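Salicylate 5-hydroxylase, large oxygenase component (Ralstonia sp., PDB 7C8Z) hydroxylates salicylate at its 5-position to give gentisate, as the iron-containing oxygenase component, with a Rieske [2Fe-2S] cluster, of an NADH-dependent multicomponent system. Local coordinates at residues P34-E39 with Y435-M440; E39-V44 with L428-Y433; L233-I238 with T325-V330. One frame throughout, in Å; residues are numbered along the deposited sequence.

Contact 1: residues P34-E39 with Y435-M440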
# COMPACT_ATOMS: atom_id res chain seq x y z
N PRO A 34 14.14 -27.18 -9.83
CA PRO A 34 15.43 -26.98 -9.18
C PRO A 34 15.76 -28.16 -8.29
O PRO A 34 14.89 -28.78 -7.67
CB PRO A 34 15.21 -25.71 -8.36
CG PRO A 34 13.71 -25.49 -8.31
CD PRO A 34 13.02 -26.53 -9.11
N LYS A 35 17.05 -28.44 -8.21
CA LYS A 35 17.59 -29.47 -7.33
C LYS A 35 18.72 -28.87 -6.52
O LYS A 35 19.48 -28.04 -7.02
CB LYS A 35 18.10 -30.69 -8.12
CG LYS A 35 17.03 -31.73 -8.36
CD LYS A 35 16.53 -32.29 -7.03
CE LYS A 35 15.03 -32.05 -6.85
NZ LYS A 35 14.63 -32.12 -5.42
N TRP A 36 18.82 -29.29 -5.26
CA TRP A 36 19.78 -28.68 -4.36
C TRP A 36 21.20 -28.88 -4.90
O TRP A 36 21.51 -29.94 -5.47
CB TRP A 36 19.65 -29.29 -2.96
CG TRP A 36 20.52 -28.66 -1.93
CD1 TRP A 36 21.85 -28.87 -1.75
CD2 TRP A 36 20.12 -27.71 -0.94
NE1 TRP A 36 22.31 -28.11 -0.70
CE2 TRP A 36 21.26 -27.39 -0.18
CE3 TRP A 36 18.90 -27.10 -0.61
CZ2 TRP A 36 21.23 -26.49 0.88
CZ3 TRP A 36 18.87 -26.20 0.44
CH2 TRP A 36 20.03 -25.90 1.17
N PRO A 37 22.08 -27.89 -4.75
CA PRO A 37 23.44 -28.00 -5.31
C PRO A 37 24.29 -29.03 -4.59
O PRO A 37 25.07 -28.69 -3.69
CB PRO A 37 24.03 -26.59 -5.15
CG PRO A 37 22.93 -25.71 -4.69
CD PRO A 37 21.70 -26.51 -4.41
N GLY A 38 24.15 -30.30 -4.97
CA GLY A 38 24.96 -31.36 -4.42
C GLY A 38 24.46 -31.87 -3.07
O GLY A 38 23.29 -31.75 -2.71
N GLU A 39 25.40 -32.43 -2.32
CA GLU A 39 25.13 -32.97 -0.99
C GLU A 39 25.71 -32.04 0.07
O GLU A 39 26.35 -31.03 -0.23
CB GLU A 39 25.72 -34.38 -0.86
CG GLU A 39 25.24 -35.36 -1.93
CD GLU A 39 24.30 -36.40 -1.38
OE1 GLU A 39 23.22 -36.62 -1.98
OE2 GLU A 39 24.62 -37.01 -0.34
N TYR A 435 19.12 -30.10 8.62
CA TYR A 435 17.78 -30.42 9.11
C TYR A 435 16.71 -30.00 8.11
O TYR A 435 15.71 -30.70 7.92
CB TYR A 435 17.55 -29.73 10.46
CG TYR A 435 16.22 -30.04 11.10
CD1 TYR A 435 16.03 -31.22 11.81
CD2 TYR A 435 15.15 -29.15 11.01
CE1 TYR A 435 14.82 -31.51 12.40
CE2 TYR A 435 13.93 -29.44 11.60
CZ TYR A 435 13.78 -30.62 12.29
OH TYR A 435 12.58 -30.93 12.89
N TRP A 436 16.90 -28.84 7.47
CA TRP A 436 15.94 -28.33 6.50
C TRP A 436 15.79 -29.28 5.32
O TRP A 436 14.68 -29.66 4.94
CB TRP A 436 16.37 -26.95 6.03
CG TRP A 436 15.38 -26.23 5.17
CD1 TRP A 436 14.40 -25.37 5.59
CD2 TRP A 436 15.28 -26.28 3.75
NE1 TRP A 436 13.70 -24.90 4.52
CE2 TRP A 436 14.21 -25.44 3.37
CE3 TRP A 436 15.98 -26.97 2.75
CZ2 TRP A 436 13.83 -25.26 2.04
CZ3 TRP A 436 15.60 -26.79 1.43
CH2 TRP A 436 14.53 -25.94 1.09
N ARG A 437 16.92 -29.69 4.73
CA ARG A 437 16.88 -30.63 3.62
C ARG A 437 16.20 -31.92 4.03
O ARG A 437 15.37 -32.46 3.28
CB ARG A 437 18.29 -30.93 3.11
CG ARG A 437 19.06 -29.74 2.59
CD ARG A 437 20.24 -30.19 1.75
NE ARG A 437 19.81 -30.93 0.57
CZ ARG A 437 20.63 -31.60 -0.23
NH1 ARG A 437 21.93 -31.62 0.01
NH2 ARG A 437 20.15 -32.24 -1.29
N LYS A 438 16.50 -32.42 5.23
CA LYS A 438 15.91 -33.67 5.67
C LYS A 438 14.40 -33.56 5.83
O LYS A 438 13.64 -34.41 5.34
CB LYS A 438 16.57 -34.13 6.98
CG LYS A 438 17.99 -34.60 6.76
CD LYS A 438 18.71 -34.90 8.05
CE LYS A 438 20.14 -35.34 7.76
NZ LYS A 438 20.93 -35.50 9.01
N VAL A 439 13.92 -32.50 6.48
CA VAL A 439 12.49 -32.37 6.74
C VAL A 439 11.74 -32.05 5.45
O VAL A 439 10.57 -32.43 5.29
CB VAL A 439 12.23 -31.33 7.84
CG1 VAL A 439 10.74 -31.11 8.03
CG2 VAL A 439 12.87 -31.77 9.15
N MET A 440 12.39 -31.37 4.51
CA MET A 440 11.71 -30.91 3.30
C MET A 440 11.98 -31.80 2.10
O MET A 440 11.40 -31.57 1.03
CB MET A 440 12.14 -29.47 2.98
CG MET A 440 11.85 -28.49 4.10
SD MET A 440 10.18 -27.83 3.99
CE MET A 440 10.32 -26.84 2.50
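NH1 of Arg-437 is the atom on which this contact turns, held between two main-chain carbonyls of the N-terminal arm. It points to O of Gly-38, 3.0 Å from NH1, in a weak bond bent to 133° at the hydrogen, and it also bonds to O of Gly-40, two residues further on. The other side of the arrangement is aromatic. The guanidinium lies flat on the indole of Trp-36, their planes only 8° apart, and CZ of Arg-437 stands 3.6 Å from the centroid of the five-membered ring in a cation-pi contact over the face. CD follows the same surface, giving a CH-pi contact of 3.6 Å from CD of Arg-437 to that centroid. The fit depends on a bend in the arginine: with chi3 at 63°, the chain turns between its aliphatic part and the guanidinium, and both rest on one face of the indole. On the opposite face, CD of Pro-37 sits toward the rim, leaving the indole between Pro-37 and the Arg-437 side chain. NE of Arg-437 donates to O of Glu-442, so the carbonyl bonds and the ring together restrain the guanidinium in both tilt and rotation.

A second indole, that of Trp-436, meets the six-membered ring of Trp-36 at an oblique angle, their closest atoms being the two CZ3 carbons, 3.5 Å apart. NE1 of Trp-436 donates a hydrogen bond to OE2 of Glu-58 on helix 52-63. The arm of residues 34-39, which precedes helix 52-63, lies along the last turns of helix 427-440; Tyr-435, Val-439 and Met-440 pack against Leu-62, binding the latter helix to helix 52-63.

Contact 2: residues E39-V44 with L428-Y433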
# COMPACT_ATOMS: atom_id res chain seq x y z
N GLU A 39 25.40 -32.43 -2.32
CA GLU A 39 25.13 -32.97 -0.99
C GLU A 39 25.71 -32.04 0.07
O GLU A 39 26.35 -31.03 -0.23
CB GLU A 39 25.72 -34.38 -0.86
CG GLU A 39 25.24 -35.36 -1.93
CD GLU A 39 24.30 -36.40 -1.38
OE1 GLU A 39 23.22 -36.62 -1.98
OE2 GLU A 39 24.62 -37.01 -0.34
N GLY A 40 25.46 -32.39 1.33
CA GLY A 40 25.79 -31.48 2.41
C GLY A 40 24.92 -30.24 2.42
O GLY A 40 23.92 -30.14 1.71
N SER A 41 25.33 -29.27 3.24
CA SER A 41 24.57 -28.04 3.37
C SER A 41 25.50 -26.84 3.54
O SER A 41 25.25 -25.95 4.37
CB SER A 41 23.58 -28.13 4.54
OG SER A 41 24.28 -28.28 5.76
N SER A 42 26.58 -26.78 2.77
CA SER A 42 27.49 -25.65 2.81
C SER A 42 27.20 -24.62 1.73
O SER A 42 27.88 -23.59 1.67
CB SER A 42 28.94 -26.11 2.70
OG SER A 42 29.25 -26.98 3.78
N ARG A 43 26.21 -24.86 0.88
CA ARG A 43 25.79 -23.90 -0.13
C ARG A 43 24.27 -23.96 -0.20
O ARG A 43 23.70 -24.96 -0.64
CB ARG A 43 26.41 -24.20 -1.49
CG ARG A 43 27.93 -24.40 -1.47
CD ARG A 43 28.64 -23.54 -2.50
NE ARG A 43 30.07 -23.41 -2.22
CZ ARG A 43 31.00 -23.22 -3.15
NH1 ARG A 43 30.66 -23.15 -4.43
NH2 ARG A 43 32.28 -23.11 -2.81
N VAL A 44 23.61 -22.89 0.24
CA VAL A 44 22.15 -22.80 0.20
C VAL A 44 21.76 -22.08 -1.08
O VAL A 44 22.17 -20.92 -1.27
CB VAL A 44 21.60 -22.06 1.43
CG1 VAL A 44 20.09 -22.04 1.39
CG2 VAL A 44 22.08 -22.72 2.70
N LEU A 428 26.33 -23.62 12.64
CA LEU A 428 24.93 -23.64 13.06
C LEU A 428 24.00 -23.50 11.86
O LEU A 428 22.96 -24.16 11.80
CB LEU A 428 24.67 -22.53 14.07
CG LEU A 428 25.49 -22.54 15.35
CD1 LEU A 428 24.98 -21.49 16.33
CD2 LEU A 428 25.44 -23.91 15.98
N ILE A 429 24.39 -22.69 10.88
CA ILE A 429 23.58 -22.56 9.67
C ILE A 429 23.67 -23.83 8.83
O ILE A 429 22.67 -24.28 8.25
CB ILE A 429 24.02 -21.32 8.88
CG1 ILE A 429 24.07 -20.11 9.81
CG2 ILE A 429 23.07 -21.07 7.71
CD1 ILE A 429 24.53 -18.83 9.14
N ARG A 430 24.85 -24.44 8.76
CA ARG A 430 25.00 -25.69 8.03
C ARG A 430 24.15 -26.79 8.65
O ARG A 430 23.52 -27.58 7.94
CB ARG A 430 26.47 -26.09 7.97
CG ARG A 430 27.26 -25.26 6.97
CD ARG A 430 28.72 -25.69 6.82
NE ARG A 430 29.42 -25.89 8.08
CZ ARG A 430 30.30 -25.03 8.58
NH1 ARG A 430 30.57 -23.91 7.92
NH2 ARG A 430 30.91 -25.29 9.72
N GLY A 431 24.09 -26.83 9.98
CA GLY A 431 23.22 -27.80 10.64
C GLY A 431 21.75 -27.49 10.44
O GLY A 431 20.94 -28.39 10.22
N MET A 432 21.40 -26.21 10.53
CA MET A 432 20.03 -25.78 10.24
C MET A 432 19.59 -26.29 8.88
O MET A 432 18.51 -26.87 8.74
CB MET A 432 19.94 -24.26 10.31
CG MET A 432 18.60 -23.68 9.88
SD MET A 432 18.48 -21.90 10.17
CE MET A 432 17.42 -21.41 8.82
N TYR A 433 20.43 -26.12 7.87
CA TYR A 433 20.00 -26.51 6.53
C TYR A 433 20.16 -28.00 6.26
O TYR A 433 19.46 -28.52 5.40
CB TYR A 433 20.71 -25.65 5.50
CG TYR A 433 20.03 -24.31 5.40
CD1 TYR A 433 18.84 -24.17 4.70
CD2 TYR A 433 20.54 -23.20 6.07
CE1 TYR A 433 18.19 -22.95 4.63
CE2 TYR A 433 19.90 -21.98 6.00
CZ TYR A 433 18.72 -21.86 5.29
OH TYR A 433 18.07 -20.65 5.22
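Val-44 stands over one face of the Tyr-433 ring, and the two side chains run across each other at about a right angle. CG2 of Val-44 makes the CH-pi contact, 3.8 Å from the ring centroid and 15° off the normal, while CG1 reaches the ring further out, 3.9 Å from CE1 of Tyr-433. Both methyls can bear on the same face because CG1 is anti to the valine's own N (chi1 -178°). The phenol oxygen lies very close to OE2 of Glu-236 on helix 232-238, probably hydrogen-bonded, though the modelled separation is too short to trust.

One turn earlier on the helix, the arrangement changes from face packing to chain alongside chain. The aliphatic part of Arg-430 runs past the two serines: its CG lies 3.4 Å from O of Ser-41, and its CD meets OG of Ser-42. A bend at chi3 (-48°) then turns the guanidinium off toward the loop beyond, where NH1 bonds to O of Met-412 and NH2 to O of Glu-416. Ser-41 aims its hydroxyl at the helix backbone and donates to O of Arg-430; the modelled separation is implausibly short, so its exact length is doubtful.

Backbone hydrogen bonds join Ser-42 to Ile-410 and Val-44 to Thr-408, so the arm lies between that loop and helix 427-440. Chemically, the contact divides its labour: hydrocarbon meets the ring face, a hydroxyl meets a helix carbonyl, and the buried arginine charge is probably eased by carbonyl dipoles outside the contact.

Contact 3: residues L233-I238 with T325-V330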
# COMPACT_ATOMS: atom_id res chain seq x y z
N LEU A 233 16.06 -16.37 7.47
CA LEU A 233 17.17 -15.44 7.63
C LEU A 233 17.30 -14.94 9.07
O LEU A 233 18.40 -14.59 9.50
CB LEU A 233 17.00 -14.25 6.69
CG LEU A 233 17.33 -14.54 5.23
CD1 LEU A 233 17.06 -13.31 4.38
CD2 LEU A 233 18.77 -14.98 5.09
N MET A 234 16.19 -14.92 9.82
CA MET A 234 16.29 -14.52 11.22
C MET A 234 16.96 -15.60 12.04
O MET A 234 17.88 -15.33 12.83
CB MET A 234 14.91 -14.18 11.78
CG MET A 234 14.93 -13.69 13.22
SD MET A 234 16.27 -12.53 13.55
CE MET A 234 15.59 -10.99 12.93
N GLN A 235 16.54 -16.86 11.85
CA GLN A 235 17.20 -17.97 12.53
C GLN A 235 18.68 -17.98 12.21
O GLN A 235 19.53 -17.98 13.12
CB GLN A 235 16.53 -19.29 12.14
CG GLN A 235 15.19 -19.50 12.84
CD GLN A 235 15.36 -19.89 14.30
OE1 GLN A 235 16.45 -20.24 14.75
NE2 GLN A 235 14.27 -19.81 15.07
N GLU A 236 19.02 -17.96 10.92
CA GLU A 236 20.41 -17.83 10.50
C GLU A 236 21.11 -16.72 11.28
O GLU A 236 22.21 -16.92 11.80
CB GLU A 236 20.48 -17.53 9.01
CG GLU A 236 20.05 -18.65 8.10
CD GLU A 236 20.24 -18.30 6.64
OE1 GLU A 236 21.04 -17.39 6.34
OE2 GLU A 236 19.58 -18.92 5.79
N ASN A 237 20.46 -15.56 11.39
CA ASN A 237 21.13 -14.41 11.97
C ASN A 237 21.52 -14.66 13.42
O ASN A 237 22.56 -14.17 13.88
CB ASN A 237 20.25 -13.16 11.86
CG ASN A 237 20.98 -11.89 12.23
OD1 ASN A 237 21.70 -11.31 11.42
ND2 ASN A 237 20.80 -11.44 13.46
N ILE A 238 20.74 -15.46 14.14
CA ILE A 238 21.08 -15.80 15.51
C ILE A 238 21.78 -17.15 15.59
O ILE A 238 22.17 -17.59 16.68
CB ILE A 238 19.84 -15.74 16.42
CG1 ILE A 238 19.04 -14.48 16.09
CG2 ILE A 238 20.22 -15.67 17.89
CD1 ILE A 238 19.81 -13.20 16.37
N THR A 325 18.38 -20.17 19.94
CA THR A 325 17.39 -20.31 18.88
C THR A 325 16.62 -21.61 19.08
O THR A 325 17.21 -22.70 19.04
CB THR A 325 18.04 -20.28 17.50
OG1 THR A 325 19.23 -21.08 17.51
CG2 THR A 325 18.39 -18.85 17.12
N ILE A 326 15.31 -21.49 19.30
CA ILE A 326 14.41 -22.64 19.35
C ILE A 326 13.63 -22.66 18.04
O ILE A 326 12.78 -21.79 17.78
CB ILE A 326 13.48 -22.60 20.57
CG1 ILE A 326 14.30 -22.73 21.85
CG2 ILE A 326 12.45 -23.72 20.49
CD1 ILE A 326 13.47 -22.73 23.11
N PHE A 327 13.95 -23.66 17.22
CA PHE A 327 13.42 -23.78 15.87
C PHE A 327 11.96 -24.22 15.91
O PHE A 327 11.60 -25.11 16.68
CB PHE A 327 14.25 -24.80 15.09
CG PHE A 327 14.33 -24.54 13.61
CD1 PHE A 327 15.17 -23.55 13.11
CD2 PHE A 327 13.60 -25.31 12.72
CE1 PHE A 327 15.26 -23.32 11.75
CE2 PHE A 327 13.68 -25.08 11.36
CZ PHE A 327 14.51 -24.09 10.87
N PRO A 328 11.10 -23.64 15.05
CA PRO A 328 11.50 -22.61 14.09
C PRO A 328 11.04 -21.21 14.49
O PRO A 328 11.22 -20.27 13.72
CB PRO A 328 10.77 -23.04 12.83
CG PRO A 328 9.45 -23.57 13.37
CD PRO A 328 9.73 -24.11 14.78
N SER A 329 10.46 -21.08 15.69
CA SER A 329 9.60 -19.95 15.97
C SER A 329 10.20 -18.87 16.86
O SER A 329 9.70 -17.74 16.82
CB SER A 329 8.29 -20.43 16.61
OG SER A 329 8.38 -20.45 18.02
N VAL A 330 11.22 -19.16 17.67
CA VAL A 330 11.56 -18.18 18.69
C VAL A 330 13.05 -18.10 18.96
O VAL A 330 13.82 -19.03 18.71
CB VAL A 330 10.80 -18.45 20.01
CG1 VAL A 330 11.45 -19.57 20.80
CG2 VAL A 330 10.66 -17.17 20.84
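The ring of Phe-327 and the side-chain amide of Gln-235 meet at a steep angle, 62° between their planes, with CD of the glutamine 3.9 Å from CD1 of the phenylalanine. Pro-328, joined to Phe-327 by a cis peptide bond, puts its CB 3.6 Å above one face of that ring, toward the rim. This is the end of a beta-hairpin in the large antiparallel sheet of the catalytic domain: strands 321-326 and 330-335 are linked by a short turn, and a classic beta bulge sets Ser-329 and Val-330 together opposite Ile-326.

Helix 232-238 lays Gln-235 into this turn. Its chain folds at chi2 (-75°), which brings the amide round toward the hairpin, OE1 on the side of Thr-325 and NE2 among the carbonyls of the turn. The glutamine and threonine side chains pass antiparallel, with OE1 of Gln-235 3.2 Å from CB of Thr-325. CG2 of Thr-325 packs 3.5 Å from CB of Ile-238, while its hydroxyl bonds to NZ of Lys-239, just after the helix segment. Met-432 touches both Gln-235 and Phe-327, so helix 427-440 also packs on this junction.

The setting is the mononuclear iron site. The nearest side-chain atom of Ile-238 is about 5 Å from the iron, which is bound by His-243, His-248 and Asp-389, and neighbouring Asn-237 makes a weak hydrogen bond to Asp-389. The helix end that packs on Thr-325 thus also lies next to the metal site. At the turn itself, NE2 of Gln-235 reaches O of Pro-328 at 3.4 Å in a weak hydrogen bond with an N-H...O angle of 146°, with O of Ile-326 lying 3.7 Å from the same nitrogen.

From the N terminus, the chain first lays down an arm whose consecutive parts, 34-39 and 39-44, later receive successive turns of helix 427-440. The order is reversed on the helix, so contact 2 nests inside the loop closed by contact 1, and the two share Glu-39. Contact 3 closes a much shorter loop within the catalytic domain, from helix 232-238 to the hairpin at 325-330, and is nested inside both. The C-terminal helix connects all three: Tyr-435 packs on Phe-327, and Met-432 on Glu-236. Together they tie both chain ends to the helix and sheet beside the iron site.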